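Local atomic coordinates of sugar phosphate isomerase/epimerase (Parabacteroides distasonis, PDB entry 3L23), a protein that binds a magnesium ion in a TIM-barrel fold of the xylose isomerase-like type and probably acts as an isomerase. Residues M129-T134 and K140-I145; T134-A139 and Y199-K204; L241-R246 and E258-Q263; K270-E275 and D294-A299. All coordinates share one frame; numbering follows the deposited sequence.

Contact 1 of 4, residues M129-T134 and K140-I145; sequences MMPTIT and KLVCDI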
# COMPACT_ATOMS: atom_id res chain seq x y z
N MSE A 129 0.16 -7.15 -1.61
CA MSE A 129 -0.60 -8.33 -1.98
C MSE A 129 -0.44 -9.46 -0.95
O MSE A 129 0.64 -9.74 -0.51
CB MSE A 129 -0.18 -8.86 -3.37
CG MSE A 129 -1.08 -10.00 -3.91
SE MSE A 129 -3.01 -9.35 -4.14
CE MSE A 129 -2.51 -7.77 -4.84
N MSE A 130 -1.56 -10.09 -0.59
CA MSE A 130 -1.55 -11.16 0.38
C MSE A 130 -0.99 -12.46 -0.21
O MSE A 130 -1.37 -12.88 -1.33
CB MSE A 130 -2.99 -11.44 0.87
CG MSE A 130 -3.02 -12.20 2.17
SE MSE A 130 -4.82 -12.70 2.72
CE MSE A 130 -5.13 -14.03 1.60
N PRO A 131 -0.04 -13.12 0.52
CA PRO A 131 0.33 -14.47 0.13
C PRO A 131 -0.84 -15.43 0.26
O PRO A 131 -1.89 -15.09 0.80
CB PRO A 131 1.45 -14.86 1.13
CG PRO A 131 1.89 -13.64 1.76
CD PRO A 131 0.75 -12.64 1.68
N THR A 132 -0.67 -16.62 -0.26
CA THR A 132 -1.66 -17.65 -0.07
C THR A 132 -1.79 -18.01 1.41
O THR A 132 -0.81 -18.48 2.01
CB THR A 132 -1.26 -18.91 -0.84
OG1 THR A 132 -1.17 -18.60 -2.23
CG2 THR A 132 -2.27 -20.05 -0.63
N ILE A 133 -2.97 -17.79 2.00
CA ILE A 133 -3.25 -18.12 3.39
C ILE A 133 -4.66 -18.77 3.48
O ILE A 133 -5.66 -18.08 3.20
CB ILE A 133 -3.21 -16.91 4.32
CG1 ILE A 133 -1.83 -16.22 4.27
CG2 ILE A 133 -3.59 -17.34 5.74
CD1 ILE A 133 -1.76 -14.81 4.93
N THR A 134 -4.71 -20.05 3.82
CA THR A 134 -5.98 -20.77 4.01
C THR A 134 -6.14 -21.43 5.38
O THR A 134 -7.20 -22.02 5.67
CB THR A 134 -6.17 -21.83 2.92
OG1 THR A 134 -5.15 -22.82 3.03
CG2 THR A 134 -6.08 -21.20 1.55
N LYS A 140 0.57 -18.11 10.32
CA LYS A 140 1.71 -18.03 11.23
C LYS A 140 3.02 -17.87 10.48
O LYS A 140 3.79 -16.95 10.77
CB LYS A 140 1.79 -19.28 12.10
CG LYS A 140 0.71 -19.43 13.13
CD LYS A 140 0.94 -20.69 13.92
CE LYS A 140 -0.22 -21.08 14.78
NZ LYS A 140 0.06 -22.38 15.44
N LEU A 141 3.27 -18.77 9.53
CA LEU A 141 4.50 -18.75 8.75
C LEU A 141 4.64 -17.46 7.97
O LEU A 141 5.73 -16.89 7.92
CB LEU A 141 4.58 -19.98 7.80
CG LEU A 141 5.87 -20.10 6.99
CD1 LEU A 141 7.11 -20.24 7.89
CD2 LEU A 141 5.80 -21.27 6.06
N VAL A 142 3.54 -16.95 7.42
CA VAL A 142 3.61 -15.68 6.72
C VAL A 142 4.03 -14.57 7.69
O VAL A 142 4.93 -13.73 7.37
CB VAL A 142 2.28 -15.34 6.01
CG1 VAL A 142 2.24 -13.85 5.69
CG2 VAL A 142 2.06 -16.23 4.77
N CYS A 143 3.45 -14.56 8.88
CA CYS A 143 3.86 -13.57 9.88
C CYS A 143 5.36 -13.64 10.25
O CYS A 143 6.02 -12.61 10.36
CB CYS A 143 3.03 -13.70 11.15
SG CYS A 143 1.30 -13.28 10.88
N ASP A 144 5.88 -14.84 10.43
CA ASP A 144 7.29 -15.00 10.73
C ASP A 144 8.15 -14.45 9.59
O ASP A 144 9.20 -13.85 9.83
CB ASP A 144 7.60 -16.48 10.91
CG ASP A 144 6.98 -17.08 12.14
OD1 ASP A 144 6.72 -16.32 13.10
OD2 ASP A 144 6.82 -18.32 12.19
N ILE A 145 7.71 -14.68 8.35
CA ILE A 145 8.44 -14.21 7.18
C ILE A 145 8.40 -12.66 7.16
O ILE A 145 9.42 -12.01 6.87
CB ILE A 145 7.91 -14.91 5.86
CG1 ILE A 145 8.37 -16.36 5.84
CG2 ILE A 145 8.31 -14.15 4.58
CD1 ILE A 145 7.62 -17.29 4.84
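Pro-131, Ile-133 and Val-142 make a small, purely apolar loop-on-helix contact in a TIM barrel, where the loop that leaves strand 124-127 packs against the second turn of helix 136-155. The two segments are joined by no hydrogen bond, and together they bury 125 Å² of surface. CA of Pro-131 and CA of Val-142 are 7.5 Å apart, and it is the side chains that make the contact. Val-142 uses both of its methyl groups. Its chi1 of 162° sets CG1 anti to the backbone N and CG2 anti to the carbonyl carbon, which spreads the two branches toward the loop. CG1 of Val-142 lies 4.0 Å from CG of Pro-131 and also approaches CD1 of Ile-133. All three residues are buried; Tyr-98 covers Pro-131 further, and Ile-198 and Met-202 of helix 198-205 pack on Ile-133. Pro-131 and Ile-133 both point toward the helix, while Thr-132 between them is exposed. CG2 of Val-142 sits in the notch between the two loop residues, 3.9 Å from CB of Pro-131 and 3.9 Å from CG1 of Ile-133.

Contact 2 of 4, residues T134-A139 and Y199-K204; sequences TTHDEA and YDLMLK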
# COMPACT_ATOMS: atom_id res chain seq x y z
N THR A 134 -4.71 -20.05 3.82
CA THR A 134 -5.98 -20.77 4.01
C THR A 134 -6.14 -21.43 5.38
O THR A 134 -7.20 -22.02 5.67
CB THR A 134 -6.17 -21.83 2.92
OG1 THR A 134 -5.15 -22.82 3.03
CG2 THR A 134 -6.08 -21.20 1.55
N THR A 135 -5.09 -21.40 6.19
CA THR A 135 -5.07 -22.08 7.48
C THR A 135 -4.35 -21.18 8.50
O THR A 135 -3.61 -20.26 8.12
CB THR A 135 -4.33 -23.44 7.45
OG1 THR A 135 -2.92 -23.23 7.17
CG2 THR A 135 -4.94 -24.42 6.41
N HIS A 136 -4.55 -21.48 9.79
CA HIS A 136 -3.88 -20.77 10.86
C HIS A 136 -2.37 -20.95 10.70
O HIS A 136 -1.64 -20.03 10.83
CB HIS A 136 -4.34 -21.27 12.27
CG HIS A 136 -5.74 -20.87 12.63
ND1 HIS A 136 -6.85 -21.67 12.37
CD2 HIS A 136 -6.22 -19.77 13.27
CE1 HIS A 136 -7.94 -21.06 12.81
NE2 HIS A 136 -7.59 -19.91 13.36
N ASP A 137 -1.93 -22.16 10.41
CA ASP A 137 -0.50 -22.42 10.30
C ASP A 137 0.14 -21.65 9.15
O ASP A 137 1.24 -21.14 9.30
CB ASP A 137 -0.24 -23.90 10.16
CG ASP A 137 -0.48 -24.68 11.47
OD1 ASP A 137 -0.80 -24.09 12.52
OD2 ASP A 137 -0.36 -25.90 11.43
N GLU A 138 -0.54 -21.53 8.00
CA GLU A 138 -0.02 -20.74 6.90
C GLU A 138 0.09 -19.28 7.32
O GLU A 138 1.06 -18.61 6.97
CB GLU A 138 -0.90 -20.86 5.62
CG GLU A 138 -0.70 -22.19 4.95
CD GLU A 138 -1.71 -22.53 3.87
OE1 GLU A 138 -2.55 -21.69 3.53
OE2 GLU A 138 -1.62 -23.68 3.36
N ALA A 139 -0.90 -18.78 8.04
CA ALA A 139 -0.83 -17.40 8.47
C ALA A 139 0.35 -17.17 9.41
O ALA A 139 1.04 -16.14 9.32
CB ALA A 139 -2.16 -16.96 9.16
N TYR A 199 -6.53 -10.94 8.89
CA TYR A 199 -5.91 -9.69 9.32
C TYR A 199 -5.67 -9.64 10.84
O TYR A 199 -4.64 -9.10 11.31
CB TYR A 199 -6.80 -8.53 8.87
CG TYR A 199 -6.14 -7.16 8.81
CD1 TYR A 199 -5.17 -6.87 7.84
CD2 TYR A 199 -6.49 -6.16 9.71
CE1 TYR A 199 -4.58 -5.62 7.78
CE2 TYR A 199 -5.90 -4.91 9.64
CZ TYR A 199 -4.96 -4.65 8.70
OH TYR A 199 -4.34 -3.42 8.62
N ASP A 200 -6.64 -10.14 11.60
CA ASP A 200 -6.48 -10.23 13.07
C ASP A 200 -5.32 -11.13 13.47
O ASP A 200 -4.60 -10.80 14.41
CB ASP A 200 -7.78 -10.64 13.72
CG ASP A 200 -8.85 -9.61 13.50
OD1 ASP A 200 -8.47 -8.43 13.48
OD2 ASP A 200 -10.02 -9.94 13.33
N LEU A 201 -5.10 -12.22 12.75
CA LEU A 201 -3.96 -13.07 12.98
C LEU A 201 -2.66 -12.34 12.61
O LEU A 201 -1.63 -12.52 13.28
CB LEU A 201 -4.07 -14.40 12.20
CG LEU A 201 -5.28 -15.29 12.51
CD1 LEU A 201 -5.35 -16.44 11.53
CD2 LEU A 201 -5.27 -15.74 13.98
N MSE A 202 -2.70 -11.52 11.56
CA MSE A 202 -1.50 -10.78 11.16
C MSE A 202 -1.09 -9.79 12.23
O MSE A 202 0.09 -9.67 12.56
CB MSE A 202 -1.70 -10.08 9.81
CG MSE A 202 -1.73 -11.05 8.63
SE MSE A 202 -1.96 -9.91 7.02
CE MSE A 202 -1.66 -11.31 5.73
N LEU A 203 -2.07 -9.06 12.74
CA LEU A 203 -1.83 -8.13 13.86
C LEU A 203 -1.28 -8.87 15.06
O LEU A 203 -0.28 -8.45 15.66
CB LEU A 203 -3.13 -7.43 14.24
CG LEU A 203 -3.58 -6.35 13.24
CD1 LEU A 203 -5.11 -6.11 13.37
CD2 LEU A 203 -2.74 -5.04 13.31
N LYS A 204 -1.91 -9.96 15.42
CA LYS A 204 -1.49 -10.69 16.64
C LYS A 204 -0.06 -11.23 16.60
O LYS A 204 0.66 -11.22 17.63
CB LYS A 204 -2.44 -11.86 16.89
CG LYS A 204 -2.16 -12.62 18.16
CD LYS A 204 -3.25 -13.61 18.50
CE LYS A 204 -3.35 -14.74 17.54
NZ LYS A 204 -3.66 -15.96 18.38
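Ala-139 and Leu-201 bring their helices closest, with 7.0 Å between their CA atoms, a short spacing that the small alanine permits. Leu-201 reaches across with one branch. With chi1 at -60° its CG stands anti to the carbonyl carbon, and CD1 enters the angle between His-136 and Ala-139, one turn apart on helix 136-155. That methyl lies 4.0 Å from CB of Ala-139. It also comes within 3.9 Å of CD2 of His-136, meeting the imidazole obliquely, and the two side chains cross at about a right angle. The polar side of the ring is engaged too, since NE2 of His-136 is hydrogen-bonded to Asp-196, which is likely to limit rotation of the imidazole. Val-174 touches both His-136 and Leu-201. At the start of the helix, OG1 of Thr-135 accepts from N of Glu-138 at 3.0 Å, with an N-H...O angle of 161°. OE1 of Glu-138 in turn accepts from the residue before the N-cap, taking N of Thr-134 at 2.7 Å nearly end-on and, from above the carboxylate plane, OG1 of Thr-134. Away from the metal site, this is helix-helix packing on the outside of a TIM barrel, beside an N-capped helix start.

Contact 3 of 4, residues L241-R246 and E258-Q263; sequences LHIKDR and EMIFKQ. With MG (magnesium ion), chain B.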
# COMPACT_ATOMS: atom_id res chain seq x y z
N LEU A 241 -2.36 5.39 5.73
CA LEU A 241 -3.61 4.98 5.11
C LEU A 241 -3.61 5.08 3.58
O LEU A 241 -2.92 5.89 3.00
CB LEU A 241 -4.81 5.84 5.58
CG LEU A 241 -5.15 5.90 7.07
CD1 LEU A 241 -6.37 6.76 7.30
CD2 LEU A 241 -5.38 4.47 7.57
N HIS A 242 -4.39 4.22 2.94
CA HIS A 242 -4.89 4.50 1.60
C HIS A 242 -6.29 5.05 1.73
O HIS A 242 -7.14 4.45 2.40
CB HIS A 242 -4.92 3.26 0.72
CG HIS A 242 -3.63 3.00 0.01
ND1 HIS A 242 -3.53 2.07 -1.01
CD2 HIS A 242 -2.39 3.51 0.19
CE1 HIS A 242 -2.28 2.08 -1.45
NE2 HIS A 242 -1.58 2.94 -0.74
N ILE A 243 -6.50 6.22 1.12
CA ILE A 243 -7.79 6.89 1.06
C ILE A 243 -8.34 6.63 -0.34
O ILE A 243 -7.74 7.02 -1.36
CB ILE A 243 -7.66 8.41 1.34
CG1 ILE A 243 -7.08 8.72 2.74
CG2 ILE A 243 -8.99 9.18 1.18
CD1 ILE A 243 -7.84 8.17 3.94
N LYS A 244 -9.45 5.89 -0.39
CA LYS A 244 -9.98 5.32 -1.60
C LYS A 244 -11.49 5.18 -1.47
O LYS A 244 -11.96 4.96 -0.34
CB LYS A 244 -9.39 3.92 -1.82
CG LYS A 244 -9.71 3.31 -3.12
CD LYS A 244 -9.11 1.94 -3.34
CE LYS A 244 -9.52 1.43 -4.71
NZ LYS A 244 -11.02 1.37 -4.94
N ASP A 245 -12.21 5.27 -2.59
CA ASP A 245 -13.67 5.07 -2.65
C ASP A 245 -13.87 4.06 -3.80
O ASP A 245 -12.89 3.50 -4.31
CB ASP A 245 -14.36 6.44 -2.91
CG ASP A 245 -15.82 6.49 -2.45
OD1 ASP A 245 -16.54 5.46 -2.45
OD2 ASP A 245 -16.28 7.63 -2.15
N ARG A 246 -15.12 3.81 -4.19
CA ARG A 246 -15.39 2.98 -5.37
C ARG A 246 -14.74 3.60 -6.61
O ARG A 246 -14.10 2.89 -7.43
CB ARG A 246 -16.89 2.86 -5.56
CG ARG A 246 -17.38 2.20 -6.83
CD ARG A 246 -16.78 0.85 -7.12
NE ARG A 246 -16.99 -0.14 -6.06
CZ ARG A 246 -18.02 -0.96 -5.94
NH1 ARG A 246 -19.06 -0.93 -6.75
NH2 ARG A 246 -18.01 -1.83 -4.93
N GLU A 258 -15.31 11.86 6.58
CA GLU A 258 -15.21 12.76 7.73
C GLU A 258 -14.74 12.00 8.96
O GLU A 258 -13.82 12.44 9.64
CB GLU A 258 -16.53 13.49 7.98
CG GLU A 258 -16.47 14.50 9.13
CD GLU A 258 -17.74 15.28 9.32
OE1 GLU A 258 -18.74 15.05 8.59
OE2 GLU A 258 -17.75 16.16 10.21
N MSE A 259 -15.35 10.85 9.24
CA MSE A 259 -14.97 10.04 10.40
C MSE A 259 -13.60 9.42 10.23
O MSE A 259 -12.84 9.33 11.19
CB MSE A 259 -16.06 8.98 10.70
CG MSE A 259 -15.89 8.23 11.97
SE MSE A 259 -16.25 9.35 13.53
CE MSE A 259 -14.52 8.93 14.43
N ILE A 260 -13.29 8.94 9.02
CA ILE A 260 -11.98 8.38 8.73
C ILE A 260 -10.87 9.41 9.01
O ILE A 260 -9.91 9.10 9.71
CB ILE A 260 -11.90 7.84 7.30
CG1 ILE A 260 -12.70 6.55 7.22
CG2 ILE A 260 -10.46 7.59 6.87
CD1 ILE A 260 -12.94 6.08 5.79
N PHE A 261 -11.02 10.63 8.50
CA PHE A 261 -9.99 11.66 8.76
C PHE A 261 -9.94 12.12 10.22
O PHE A 261 -8.86 12.35 10.75
CB PHE A 261 -10.15 12.86 7.84
CG PHE A 261 -9.50 12.66 6.51
CD1 PHE A 261 -10.19 12.02 5.45
CD2 PHE A 261 -8.17 13.04 6.32
CE1 PHE A 261 -9.58 11.80 4.21
CE2 PHE A 261 -7.57 12.83 5.10
CZ PHE A 261 -8.26 12.21 4.06
N LYS A 262 -11.09 12.22 10.87
CA LYS A 262 -11.11 12.56 12.28
C LYS A 262 -10.28 11.55 13.05
O LYS A 262 -9.43 11.90 13.91
CB LYS A 262 -12.55 12.56 12.78
CG LYS A 262 -12.68 12.79 14.26
CD LYS A 262 -14.08 13.15 14.64
CE LYS A 262 -14.32 12.89 16.10
NZ LYS A 262 -15.61 13.47 16.51
N GLN A 263 -10.51 10.28 12.75
CA GLN A 263 -9.81 9.23 13.45
C GLN A 263 -8.30 9.21 13.10
O GLN A 263 -7.47 8.96 13.96
CB GLN A 263 -10.45 7.84 13.20
CG GLN A 263 -9.92 6.79 14.17
CD GLN A 263 -10.30 7.08 15.62
OE1 GLN A 263 -11.50 7.31 15.93
NE2 GLN A 263 -9.30 7.11 16.52
MG MG B . -4.87 0.42 -1.80
O HOH W 1 -5.77 -1.20 -2.86
O HOH W 2 -3.18 -0.13 -3.35
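Ile-243 carries most of this strand-on-helix contact, and its branches part at CB. Its chi1 of -60° places CG1 anti to the carbonyl carbon and leaves CG2 anti to the backbone N; CG2 comes to 4.0 Å from CE1 of Phe-261. CG1, on the other branch, lies 3.9 Å from CZ of Phe-261, approaching the ring obliquely. At the tip, CD1 faces two residues, lying 4.0 Å from CG2 of Ile-260 and the same distance from CE1 of Phe-261. Leu-241, two residues earlier, adds a looser touch, its CD1 being 4.2 Å from that same CG2 of Ile-260. An alanine in place of Ile-243 would keep CB but is likely to leave the end of the Phe-261 ring without its partner on this strand and CG2 of Ile-260 with Leu-241 alone. The axes of strand 241-243 and helix 258-263 pass 11.3 Å apart at 156°, nearly antiparallel, as in a beta-alpha-beta unit. His-242, between the two apolar residues, points to the other side of the strand. Its ND1 binds the magnesium ion at 2.3 Å; His-165, Asp-216, Glu-275 and two waters complete the site, and NE2 is hydrogen-bonded to Glu-47. The chemistry thus divides by strand face: apolar contacts fix the strand to its helix, while the opposite face presents a metal ligand to the barrel interior.

Contact 4 of 4, residues K270-E275 and D294-A299; sequences KDYFVE and DYLIKA. With MG (magnesium ion), chain B; EDO (1,2-ethanediol), chain F.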
# COMPACT_ATOMS: atom_id res chain seq x y z
N LYS A 270 0.48 10.34 10.11
CA LYS A 270 1.13 11.43 9.38
C LYS A 270 1.23 11.23 7.86
O LYS A 270 1.78 12.08 7.18
CB LYS A 270 2.56 11.56 9.87
N ASP A 271 0.79 10.10 7.33
CA ASP A 271 0.90 9.90 5.91
C ASP A 271 -0.31 9.16 5.36
O ASP A 271 -0.74 8.18 5.94
CB ASP A 271 2.18 9.10 5.60
CG ASP A 271 3.44 9.92 5.88
OD1 ASP A 271 3.61 10.95 5.19
OD2 ASP A 271 4.21 9.53 6.78
N TYR A 272 -0.84 9.66 4.25
CA TYR A 272 -1.84 8.96 3.51
C TYR A 272 -1.61 9.15 2.03
O TYR A 272 -0.96 10.12 1.59
CB TYR A 272 -3.27 9.37 3.90
CG TYR A 272 -3.68 10.75 3.44
CD1 TYR A 272 -4.20 10.98 2.17
CD2 TYR A 272 -3.57 11.83 4.28
CE1 TYR A 272 -4.59 12.24 1.76
CE2 TYR A 272 -3.95 13.09 3.85
CZ TYR A 272 -4.48 13.28 2.59
OH TYR A 272 -4.86 14.55 2.16
N PHE A 273 -2.14 8.20 1.26
CA PHE A 273 -2.11 8.23 -0.21
C PHE A 273 -3.49 8.00 -0.82
O PHE A 273 -4.23 7.08 -0.45
CB PHE A 273 -1.14 7.19 -0.74
CG PHE A 273 0.23 7.38 -0.20
CD1 PHE A 273 1.03 8.38 -0.71
CD2 PHE A 273 0.65 6.70 0.93
CE1 PHE A 273 2.29 8.62 -0.17
CE2 PHE A 273 1.90 6.90 1.46
CZ PHE A 273 2.73 7.90 0.93
N VAL A 274 -3.82 8.88 -1.75
CA VAL A 274 -5.00 8.71 -2.61
C VAL A 274 -4.82 7.55 -3.55
O VAL A 274 -3.77 7.38 -4.18
CB VAL A 274 -5.28 10.02 -3.45
CG1 VAL A 274 -6.25 9.74 -4.61
CG2 VAL A 274 -5.73 11.14 -2.52
N GLU A 275 -5.88 6.75 -3.69
CA GLU A 275 -5.90 5.69 -4.66
C GLU A 275 -7.19 5.70 -5.45
O GLU A 275 -8.27 5.98 -4.90
CB GLU A 275 -5.72 4.35 -3.97
CG GLU A 275 -5.71 3.23 -4.98
CD GLU A 275 -5.31 1.91 -4.39
OE1 GLU A 275 -5.49 1.69 -3.19
OE2 GLU A 275 -4.83 1.06 -5.15
N ASP A 294 -9.57 17.47 -5.56
CA ASP A 294 -10.48 18.59 -5.36
C ASP A 294 -11.40 18.30 -4.19
O ASP A 294 -11.69 19.18 -3.40
CB ASP A 294 -11.29 18.88 -6.63
CG ASP A 294 -10.47 19.51 -7.76
OD1 ASP A 294 -9.38 20.02 -7.46
OD2 ASP A 294 -10.95 19.50 -8.95
N TYR A 295 -11.84 17.06 -4.04
CA TYR A 295 -12.65 16.67 -2.89
C TYR A 295 -11.91 16.96 -1.61
O TYR A 295 -12.46 17.57 -0.69
CB TYR A 295 -13.03 15.18 -3.01
CG TYR A 295 -13.77 14.65 -1.82
CD1 TYR A 295 -13.10 14.18 -0.71
CD2 TYR A 295 -15.15 14.59 -1.82
CE1 TYR A 295 -13.78 13.72 0.40
CE2 TYR A 295 -15.84 14.07 -0.72
CZ TYR A 295 -15.13 13.63 0.38
OH TYR A 295 -15.77 13.13 1.50
N LEU A 296 -10.64 16.54 -1.52
CA LEU A 296 -9.88 16.73 -0.29
C LEU A 296 -9.58 18.20 -0.02
O LEU A 296 -9.61 18.67 1.12
CB LEU A 296 -8.57 15.93 -0.35
CG LEU A 296 -8.67 14.41 -0.44
CD1 LEU A 296 -7.28 13.80 -0.60
CD2 LEU A 296 -9.41 13.80 0.76
N ILE A 297 -9.25 18.92 -1.08
CA ILE A 297 -8.99 20.36 -0.96
C ILE A 297 -10.19 21.14 -0.37
O ILE A 297 -10.00 22.00 0.51
CB ILE A 297 -8.52 20.92 -2.32
CG1 ILE A 297 -7.11 20.40 -2.63
CG2 ILE A 297 -8.53 22.46 -2.29
CD1 ILE A 297 -6.63 20.56 -4.09
N LYS A 298 -11.39 20.82 -0.83
CA LYS A 298 -12.62 21.45 -0.38
C LYS A 298 -13.11 20.91 0.96
O LYS A 298 -13.88 21.56 1.61
CB LYS A 298 -13.73 21.24 -1.40
CG LYS A 298 -13.46 21.94 -2.72
CD LYS A 298 -14.64 21.75 -3.68
N ALA A 299 -12.71 19.69 1.34
CA ALA A 299 -13.22 19.08 2.57
C ALA A 299 -12.69 19.79 3.80
O ALA A 299 -11.49 19.85 4.00
CB ALA A 299 -12.86 17.57 2.62
MG MG B . -4.87 0.42 -1.80
C1 EDO F . -0.35 13.01 2.78
O1 EDO F . 0.60 11.95 3.04
C2 EDO F . -0.63 13.79 4.05
O2 EDO F . 0.59 14.42 4.44
O HOH W 2 -3.18 -0.13 -3.35
O HOH W 1 -5.77 -1.20 -2.86
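The ring of Tyr-272 has a 1,2-ethanediol molecule over one face, with C1 of the diol 3.7 Å above the plane and offset toward the rim, and Leu-296 at its edge, near the plane. The edge contact comes from CD1 of Leu-296, 3.9 Å from CE1 and 3.7 Å from OH of Tyr-272. A further edge-to-face meeting joins this ring to that of Phe-261. The diol, probably from the crystallisation liquor, is held by the backbone of the same residue: its O1 accepts from N of Tyr-272 at 3.0 Å and donates to O of Tyr-272 at 2.8 Å, and Lys-45 also bonds to it. With chi1 at 72°, CG of Tyr-272 sits between the backbone N and the carbonyl carbon, which folds the ring back beside its own main chain, where the diol can lie against both. CD1 of Leu-296 also packs on CG2 of Val-274, at 3.6 Å, so one methyl bridges two alternate residues of the strand. A serine at Tyr-272 would probably strip this methyl of its aromatic edge and open a gap between the strand and the helix. Phe-273 and Glu-275 point to the other side, and OE1 of Glu-275 binds the magnesium ion at 2.0 Å while its OE2 accepts from a water on the metal. In the fold, strand 272-274 runs between strands 238-243 and 16-18, hydrogen-bonded to both, and helix 285-298 covers its outer side, with Phe-261 of helix 257-267 alongside Leu-296.

Along the chain, contact 1 comes first and closes the short loop between strand 124-127 and helix 136-155. Contact 2 starts at Thr-134, which both share, and its segments alternate with those of contact 1; it reaches across 59 residues to tie that helix to helix 198-205. The two touch, CD1 of Ile-133 lying 3.6 Å from CE of Met-202. Contacts 3 and 4 follow in series, each closing a short strand-to-helix connection, onto helices 257-267 and 285-298. Their strands are neighbours in the barrel sheet, and the two contacts share the magnesium ion and its two waters. Contacts 1 and 4 lie on opposite sides of the chain's centre, with centres about 31 Å apart.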